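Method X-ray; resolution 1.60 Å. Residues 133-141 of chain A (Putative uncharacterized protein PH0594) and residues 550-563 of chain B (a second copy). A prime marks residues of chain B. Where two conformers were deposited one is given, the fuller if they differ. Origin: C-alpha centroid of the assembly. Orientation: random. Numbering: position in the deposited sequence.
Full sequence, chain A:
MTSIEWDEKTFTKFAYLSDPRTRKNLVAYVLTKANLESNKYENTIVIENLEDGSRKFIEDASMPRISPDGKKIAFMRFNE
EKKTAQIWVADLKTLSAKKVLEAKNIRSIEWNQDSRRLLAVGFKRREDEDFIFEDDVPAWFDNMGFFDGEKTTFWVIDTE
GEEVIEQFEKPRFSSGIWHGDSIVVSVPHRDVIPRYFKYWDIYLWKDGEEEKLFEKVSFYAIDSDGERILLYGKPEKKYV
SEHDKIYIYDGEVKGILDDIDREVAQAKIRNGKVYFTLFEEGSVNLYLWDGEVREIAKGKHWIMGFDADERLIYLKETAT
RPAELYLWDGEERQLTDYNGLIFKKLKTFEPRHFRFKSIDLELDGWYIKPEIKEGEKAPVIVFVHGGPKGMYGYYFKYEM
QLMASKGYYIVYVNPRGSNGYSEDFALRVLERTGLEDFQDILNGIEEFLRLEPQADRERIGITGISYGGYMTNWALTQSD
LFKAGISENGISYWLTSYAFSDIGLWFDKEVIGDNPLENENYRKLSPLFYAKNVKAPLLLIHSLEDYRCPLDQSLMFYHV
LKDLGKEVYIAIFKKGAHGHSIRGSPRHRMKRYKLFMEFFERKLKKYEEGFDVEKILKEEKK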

ATOM      1  N   PHE A 133      30.562   9.067 -11.107  1.00 13.86           N
ATOM      2  CA  PHE A 133      31.652   9.277 -11.997  1.00 13.67           C
ATOM      3  C   PHE A 133      32.330  10.583 -11.695  1.00 14.35           C
ATOM      4  O   PHE A 133      31.592  11.608 -11.528  1.00 14.77           O
ATOM      5  CB  PHE A 133      31.173   9.335 -13.424  1.00 15.11           C
ATOM      6  CG  PHE A 133      32.259   9.314 -14.413  1.00 16.11           C
ATOM      7  CD1 PHE A 133      32.949   8.132 -14.679  1.00 15.28           C
ATOM      8  CD2 PHE A 133      32.682  10.467 -15.046  1.00 19.02           C
ATOM      9  CE1 PHE A 133      34.001   8.175 -15.559  1.00 17.34           C
ATOM     10  CE2 PHE A 133      33.783  10.495 -15.873  1.00 17.06           C
ATOM     11  CZ  PHE A 133      34.420   9.335 -16.162  1.00 17.72           C
ATOM     12  N   GLU A 134      33.623  10.587 -11.552  1.00 13.37           N
ATOM     13  CA  GLU A 134      34.341  11.810 -11.104  1.00 14.47           C
ATOM     14  C   GLU A 134      35.509  12.058 -12.073  1.00 14.49           C
ATOM     15  O   GLU A 134      36.376  11.195 -12.364  1.00 14.22           O
ATOM     16  CB  GLU A 134      34.769  11.721  -9.663  1.00 15.17           C
ATOM     17  CG  GLU A 134      35.412  12.962  -9.068  1.00 15.38           C
ATOM     18  CD  GLU A 134      34.402  14.107  -9.072  1.00 17.60           C
ATOM     19  OE1 GLU A 134      34.704  15.068  -9.860  1.00 18.07           O
ATOM     20  OE2 GLU A 134      33.297  14.046  -8.434  1.00 19.51           O
ATOM     21  N   ASP A 135      35.685  13.355 -12.404  1.00 14.89           N
ATOM     22  CA  ASP A 135      36.828  13.803 -13.184  0.50 15.59           C
ATOM     23  C   ASP A 135      37.431  15.109 -12.610  1.00 14.82           C
ATOM     24  O   ASP A 135      38.372  15.663 -13.220  1.00 15.30           O
ATOM     25  CB  ASP A 135      36.448  14.053 -14.665  0.50 16.16           C
ATOM     26  CG  ASP A 135      35.515  15.260 -14.839  0.50 17.46           C
ATOM     27  OD1 ASP A 135      35.141  15.914 -13.873  0.50 16.42           O
ATOM     28  OD2 ASP A 135      35.151  15.548 -15.996  0.50 19.49           O
ATOM     29  N   ASP A 136      36.974  15.494 -11.427  1.00 14.79           N
ATOM     30  CA  ASP A 136      37.540  16.648 -10.658  1.00 15.90           C
ATOM     31  C   ASP A 136      38.013  16.155  -9.269  1.00 16.48           C
ATOM     32  O   ASP A 136      38.131  14.911  -9.064  1.00 16.62           O
ATOM     33  CB  ASP A 136      36.550  17.792 -10.632  1.00 18.15           C
ATOM     34  CG  ASP A 136      37.241  19.133 -10.280  1.00 21.28           C
ATOM     35  OD1 ASP A 136      38.428  19.220 -10.044  1.00 22.79           O
ATOM     36  OD2 ASP A 136      36.521  20.044 -10.462  1.00 23.50           O
ATOM     37  N   VAL A 137      38.274  17.063  -8.292  1.00 17.50           N
ATOM     38  CA  VAL A 137      38.721  16.614  -6.979  1.00 16.99           C
ATOM     39  C   VAL A 137      38.029  17.516  -5.998  1.00 17.74           C
ATOM     40  O   VAL A 137      37.695  18.647  -6.331  1.00 15.69           O
ATOM     41  CB  VAL A 137      40.269  16.653  -6.699  1.00 20.33           C
ATOM     42  CG1 VAL A 137      40.985  15.617  -7.494  1.00 22.51           C
ATOM     43  CG2 VAL A 137      40.818  18.064  -6.890  1.00 24.75           C
ATOM     44  N   PRO A 138      37.765  17.023  -4.801  1.00 15.39           N
ATOM     45  CA  PRO A 138      37.895  15.641  -4.389  1.00 15.01           C
ATOM     46  C   PRO A 138      36.671  14.877  -4.866  1.00 14.52           C
ATOM     47  O   PRO A 138      35.717  15.479  -5.444  1.00 14.36           O
ATOM     48  CB  PRO A 138      37.947  15.812  -2.864  1.00 14.56           C
ATOM     49  CG  PRO A 138      36.976  16.847  -2.559  1.00 15.43           C
ATOM     50  CD  PRO A 138      37.162  17.841  -3.721  1.00 15.94           C
ATOM     51  N   ALA A 139      36.620  13.555  -4.697  1.00 12.54           N
ATOM     52  CA  ALA A 139      35.461  12.784  -5.119  1.00 13.80           C
ATOM     53  C   ALA A 139      34.296  12.769  -4.167  1.00 13.01           C
ATOM     54  O   ALA A 139      33.183  12.355  -4.480  1.00 13.25           O
ATOM     55  CB  ALA A 139      35.922  11.336  -5.355  1.00 12.77           C
ATOM     56  N   TRP A 140      34.547  13.249  -2.956  1.00 12.87           N
ATOM     57  CA  TRP A 140      33.534  13.283  -1.878  1.00 12.60           C
ATOM     58  C   TRP A 140      33.807  14.355  -0.874  1.00 14.33           C
ATOM     59  O   TRP A 140      34.890  14.974  -0.861  1.00 12.90           O
ATOM     60  CB  TRP A 140      33.462  11.863  -1.258  1.00 11.73           C
ATOM     61  CG  TRP A 140      34.735  11.343  -0.564  1.00 12.70           C
ATOM     62  CD1 TRP A 140      35.883  11.990  -0.302  1.00 12.45           C
ATOM     63  CD2 TRP A 140      34.873   9.975  -0.115  1.00 11.90           C
ATOM     64  NE1 TRP A 140      36.823  11.104   0.297  1.00 13.14           N
ATOM     65  CE2 TRP A 140      36.215   9.845   0.462  1.00 12.06           C
ATOM     66  CE3 TRP A 140      34.020   8.863  -0.120  1.00 13.29           C
ATOM     67  CZ2 TRP A 140      36.650   8.628   1.016  1.00 12.84           C
ATOM     68  CZ3 TRP A 140      34.473   7.669   0.394  1.00 13.67           C
ATOM     69  CH2 TRP A 140      35.746   7.575   0.974  1.00 12.95           C
ATOM     70  N   PHE A 141      32.807  14.705  -0.091  1.00 13.98           N
ATOM     71  CA  PHE A 141      32.967  15.692   0.944  1.00 14.47           C
ATOM     72  C   PHE A 141      32.113  15.332   2.126  1.00 16.68           C
ATOM     73  O   PHE A 141      30.976  14.977   1.992  1.00 15.87           O
ATOM     74  CB  PHE A 141      32.692  17.116   0.459  1.00 14.43           C
ATOM     75  CG  PHE A 141      33.422  18.186   1.245  1.00 14.19           C
ATOM     76  CD1 PHE A 141      34.644  18.595   0.840  1.00 14.94           C
ATOM     77  CD2 PHE A 141      32.891  18.786   2.401  1.00 14.81           C
ATOM     78  CE1 PHE A 141      35.409  19.476   1.540  1.00 15.81           C
ATOM     79  CE2 PHE A 141      33.618  19.723   3.102  1.00 15.80           C
ATOM     80  CZ  PHE A 141      34.835  20.104   2.664  1.00 17.61           C
TER
ATOM     81  N   PRO B 550      39.841  -2.655  -1.045  1.00 12.85           N
ATOM     82  CA  PRO B 550      38.940  -1.567  -0.705  1.00 12.49           C
ATOM     83  C   PRO B 550      39.155  -0.309  -1.530  1.00 13.18           C
ATOM     84  O   PRO B 550      40.099  -0.149  -2.268  1.00 13.16           O
ATOM     85  CB  PRO B 550      39.208  -1.317   0.790  1.00 13.62           C
ATOM     86  CG  PRO B 550      39.800  -2.611   1.306  1.00 14.63           C
ATOM     87  CD  PRO B 550      40.596  -3.140   0.159  1.00 13.72           C
ATOM     88  N   LEU B 551      38.133   0.551  -1.405  1.00 12.70           N
ATOM     89  CA  LEU B 551      38.023   1.819  -2.216  1.00 12.63           C
ATOM     90  C   LEU B 551      39.267   2.663  -2.276  1.00 12.12           C
ATOM     91  O   LEU B 551      39.548   3.267  -3.306  1.00 12.91           O
ATOM     92  CB  LEU B 551      36.827   2.586  -1.741  1.00 13.21           C
ATOM     93  CG  LEU B 551      36.568   3.896  -2.588  1.00 13.54           C
ATOM     94  CD1 LEU B 551      36.247   3.640  -4.079  1.00 12.49           C
ATOM     95  CD2 LEU B 551      35.424   4.716  -1.861  1.00 16.18           C
ATOM     96  N   ASP B 552      39.985   2.781  -1.157  1.00 12.13           N
ATOM     97  CA  ASP B 552      41.185   3.579  -1.047  1.00 12.38           C
ATOM     98  C   ASP B 552      42.166   3.240  -2.177  1.00 12.61           C
ATOM     99  O   ASP B 552      42.864   4.093  -2.719  1.00 13.02           O
ATOM    100  CB  ASP B 552      41.865   3.493   0.325  1.00 12.97           C
ATOM    101  CG  ASP B 552      42.413   2.127   0.612  1.00 16.39           C
ATOM    102  OD1 ASP B 552      43.594   2.078   0.969  1.00 18.71           O
ATOM    103  OD2 ASP B 552      41.637   1.125   0.485  1.00 14.72           O
ATOM    104  N   GLN B 553      42.172   1.978  -2.557  1.00 11.36           N
ATOM    105  CA  GLN B 553      43.150   1.546  -3.560  1.00 12.40           C
ATOM    106  C   GLN B 553      42.969   2.265  -4.896  1.00 12.17           C
ATOM    107  O   GLN B 553      43.945   2.543  -5.575  1.00 13.21           O
ATOM    108  CB  GLN B 553      43.096   0.041  -3.823  1.00 13.39           C
ATOM    109  CG  GLN B 553      43.490  -0.853  -2.644  1.00 12.73           C
ATOM    110  CD  GLN B 553      44.910  -0.539  -2.152  1.00 12.48           C
ATOM    111  OE1 GLN B 553      45.718  -0.032  -2.961  1.00 12.15           O
ATOM    112  NE2 GLN B 553      45.221  -0.786  -0.845  1.00 14.10           N
ATOM    113  N   SER B 554      41.755   2.547  -5.274  1.00 11.74           N
ATOM    114  CA  SER B 554      41.451   3.340  -6.487  1.00 12.06           C
ATOM    115  C   SER B 554      41.386   4.808  -6.170  1.00 11.92           C
ATOM    116  O   SER B 554      41.966   5.604  -6.927  1.00 11.54           O
ATOM    117  CB  SER B 554      40.208   2.928  -7.275  1.00 13.48           C
ATOM    118  OG  SER B 554      40.355   1.596  -7.827  1.00 14.02           O
ATOM    119  N   LEU B 555      40.694   5.174  -5.082  1.00 12.03           N
ATOM    120  CA  LEU B 555      40.430   6.620  -4.874  1.00 10.89           C
ATOM    121  C   LEU B 555      41.706   7.380  -4.494  1.00 10.78           C
ATOM    122  O   LEU B 555      41.943   8.547  -4.922  1.00 12.86           O
ATOM    123  CB  LEU B 555      39.289   6.818  -3.893  1.00 10.85           C
ATOM    124  CG  LEU B 555      38.873   8.282  -3.625  1.00 13.00           C
ATOM    125  CD1 LEU B 555      38.552   8.961  -4.989  1.00 13.91           C
ATOM    126  CD2 LEU B 555      37.632   8.378  -2.664  1.00 14.03           C
ATOM    127  N   MET B 556      42.601   6.756  -3.734  1.00 11.36           N
ATOM    128  CA  MET B 556      43.865   7.421  -3.392  1.00 11.80           C
ATOM    129  C   MET B 556      44.661   7.683  -4.650  1.00 13.23           C
ATOM    130  O   MET B 556      45.234   8.733  -4.774  1.00 13.22           O
ATOM    131  CB  MET B 556      44.688   6.684  -2.318  1.00 11.80           C
ATOM    132  CG  MET B 556      44.072   6.563  -0.987  1.00 11.15           C
ATOM    133  SD  MET B 556      45.235   5.896   0.252  1.00 15.35           S
ATOM    134  CE  MET B 556      45.673   4.330  -0.445  1.00 14.79           C
ATOM    135  N   PHE B 557      44.778   6.690  -5.525  1.00 12.08           N
ATOM    136  CA  PHE B 557      45.494   6.779  -6.769  1.00 12.20           C
ATOM    137  C   PHE B 557      44.873   7.883  -7.666  1.00 12.60           C
ATOM    138  O   PHE B 557      45.600   8.760  -8.174  1.00 13.91           O
ATOM    139  CB  PHE B 557      45.611   5.453  -7.452  1.00 13.61           C
ATOM    140  CG  PHE B 557      46.696   5.350  -8.515  1.00 12.04           C
ATOM    141  CD1 PHE B 557      48.021   5.786  -8.358  1.00 13.94           C
ATOM    142  CD2 PHE B 557      46.440   4.590  -9.647  1.00 12.01           C
ATOM    143  CE1 PHE B 557      48.938   5.638  -9.368  1.00 14.61           C
ATOM    144  CE2 PHE B 557      47.414   4.385 -10.620  1.00 12.07           C
ATOM    145  CZ  PHE B 557      48.669   4.828 -10.442  1.00 14.06           C
ATOM    146  N   TYR B 558      43.571   7.891  -7.760  1.00 11.56           N
ATOM    147  CA  TYR B 558      42.831   8.931  -8.443  1.00 10.57           C
ATOM    148  C   TYR B 558      43.135  10.339  -7.900  1.00 12.26           C
ATOM    149  O   TYR B 558      43.574  11.245  -8.676  1.00 12.50           O
ATOM    150  CB  TYR B 558      41.329   8.670  -8.356  1.00 12.02           C
ATOM    151  CG  TYR B 558      40.508   9.791  -9.012  1.00 12.07           C
ATOM    152  CD1 TYR B 558      40.421   9.914 -10.386  1.00 13.20           C
ATOM    153  CD2 TYR B 558      39.953  10.774  -8.249  1.00 11.56           C
ATOM    154  CE1 TYR B 558      39.743  10.979 -10.971  1.00 12.94           C
ATOM    155  CE2 TYR B 558      39.312  11.863  -8.796  1.00 13.65           C
ATOM    156  CZ  TYR B 558      39.200  11.946 -10.184  1.00 13.49           C
ATOM    157  OH  TYR B 558      38.583  13.007 -10.807  1.00 14.09           O
ATOM    158  N   HIS B 559      42.984  10.545  -6.571  1.00 12.07           N
ATOM    159  CA  HIS B 559      43.265  11.877  -6.032  1.00 11.74           C
ATOM    160  C   HIS B 559      44.699  12.375  -6.236  1.00 12.77           C
ATOM    161  O   HIS B 559      44.959  13.546  -6.535  1.00 13.00           O
ATOM    162  CB  HIS B 559      42.951  11.950  -4.524  1.00 11.37           C
ATOM    163  CG  HIS B 559      41.509  11.950  -4.171  1.00 11.88           C
ATOM    164  ND1 HIS B 559      41.040  11.615  -2.926  1.00 12.64           N
ATOM    165  CD2 HIS B 559      40.372  12.462  -4.883  1.00 12.39           C
ATOM    166  CE1 HIS B 559      39.654  11.884  -2.889  1.00 16.05           C
ATOM    167  NE2 HIS B 559      39.295  12.406  -4.068  1.00 13.96           N
ATOM    168  N   VAL B 560      45.638  11.431  -6.018  1.00 12.97           N
ATOM    169  CA  VAL B 560      47.057  11.764  -6.124  1.00 13.81           C
ATOM    170  C   VAL B 560      47.387  12.060  -7.559  1.00 14.41           C
ATOM    171  O   VAL B 560      48.109  13.044  -7.841  1.00 15.30           O
ATOM    172  CB  VAL B 560      47.949  10.696  -5.490  1.00 14.21           C
ATOM    173  CG1 VAL B 560      49.374  10.867  -5.976  1.00 14.70           C
ATOM    174  CG2 VAL B 560      47.813  10.691  -3.943  1.00 13.84           C
ATOM    175  N   LEU B 561      46.912  11.260  -8.493  1.00 12.79           N
ATOM    176  CA  LEU B 561      47.117  11.573  -9.945  1.00 13.46           C
ATOM    177  C   LEU B 561      46.497  12.944 -10.337  1.00 14.64           C
ATOM    178  O   LEU B 561      47.150  13.742 -11.020  1.00 15.72           O
ATOM    179  CB  LEU B 561      46.568  10.388 -10.841  1.00 12.97           C
ATOM    180  CG  LEU B 561      47.360   9.106 -10.808  1.00 14.19           C
ATOM    181  CD1 LEU B 561      46.458   8.027 -11.364  1.00 13.37           C
ATOM    182  CD2 LEU B 561      48.682   9.285 -11.557  1.00 14.01           C
ATOM    183  N   LYS B 562      45.337  13.296  -9.810  1.00 13.28           N
ATOM    184  CA  LYS B 562      44.774  14.581 -10.071  1.00 14.18           C
ATOM    185  C   LYS B 562      45.638  15.700  -9.422  1.00 14.22           C
ATOM    186  O   LYS B 562      45.817  16.765 -10.027  1.00 14.24           O
ATOM    187  CB  LYS B 562      43.341  14.656  -9.507  1.00 15.56           C
ATOM    188  CG  LYS B 562      42.336  13.835 -10.332  1.00 15.49           C
ATOM    189  CD  LYS B 562      42.040  14.309 -11.748  1.00 20.09           C
ATOM    190  CE  LYS B 562      41.559  15.637 -11.777  1.00 21.02           C
ATOM    191  NZ  LYS B 562      41.214  16.112 -13.235  1.00 21.76           N
ATOM    192  N   ASP B 563      46.198  15.432  -8.235  1.00 14.90           N
ATOM    193  CA  ASP B 563      47.029  16.424  -7.509  1.00 16.13           C
ATOM    194  C   ASP B 563      48.291  16.732  -8.342  1.00 16.38           C
ATOM    195  O   ASP B 563      48.890  17.784  -8.222  1.00 19.85           O
ATOM    196  CB  ASP B 563      47.453  15.876  -6.172  1.00 16.24           C
ATOM    197  CG  ASP B 563      47.774  16.935  -5.137  1.00 18.74           C
ATOM    198  OD1 ASP B 563      47.313  18.075  -5.250  1.00 16.57           O
ATOM    199  OD2 ASP B 563      48.515  16.597  -4.189  1.00 17.46           O
TER
HETATM  200  O   HOH W   1      40.066  18.660 -13.084  0.50 26.38           O

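The contact sets one side of a helical segment of chain B that runs through Asp563′ against a loop of chain A that joins strand 133-134 to strand 140-141. Leu551′, Leu555′, Tyr558′ and Lys562′ all direct CA-to-CB toward the loop, and together with His559′ they supply all of the chain B area in the 474 Å² buried. The spacing of three and four residues is that of successive turns.

Every cross-chain hydrogen bond pairs a helix side chain with a backbone atom of the loop. Tyr558′ has chi1 at 177° (t), which extends its ring from the helix so that OH lies 2.6 Å from Asp136 O and donates to it. Asp136 O sits near the plane of the ring, at its edge, as suits a phenolic donor. Asp136 N is also only 3.0 Å from Tyr558′ OH, but the angle is poor and no hydrogen bond forms; this amide instead donates to Glu134 OE1, 2.8 Å from Asp136 N. The torsions chi1 t and chi2 p place Glu134 OE1 beside the backbone amides of the two residues that follow it.

Lys562′ is bent through three m torsions (-73°, -67°, -57°) before a t chi4. The result brings NZ to 2.9 Å from Asp135 O, to which it donates. Water 1 accepts from the same amine, its oxygen 2.8 Å from Lys562′ NZ, and gives a weak hydrogen bond to Asp136 OD1, 3.5 Å from the water oxygen. Nearer the root of the lysine, Val137 CG1 packs tightly at 3.2 Å from Lys562′ CB; the valine chi1 is m (-70°).

His559′ starts sideways, but chi1 at -72° (m) and chi2 at 160° bring the end of its side chain nearer the loop. The hydrogen bond from Ala139 N to His559′ NE2 measures 3.0 Å with an angle of 158° at the hydrogen, and Ala139 N lies near the imidazole plane, where the nitrogen lone pair points. NE2 therefore acts as an acceptor. The amide it receives follows Pro138, whose preceding peptide bond is cis.

The contacts of Leu551′ and Leu555′ are apolar. Leu555′ (chi1 t, chi2 p) spreads its two methyls between neighbouring residues: CD1 is 3.6 Å from Ala139 CB, while CD2 sits over one face of Trp140, 3.9 Å from the centroid of the six-membered ring and 17° off its normal, a CH-pi contact. Trp140, with chi1 at 63° (p) and chi2 at 7°, brings its indole nearer the helix than its sideways CA-to-CB bond would suggest. Leu551′ shares the t, p conformation, and its CD2 lies 3.8 Å from Trp140 CZ3.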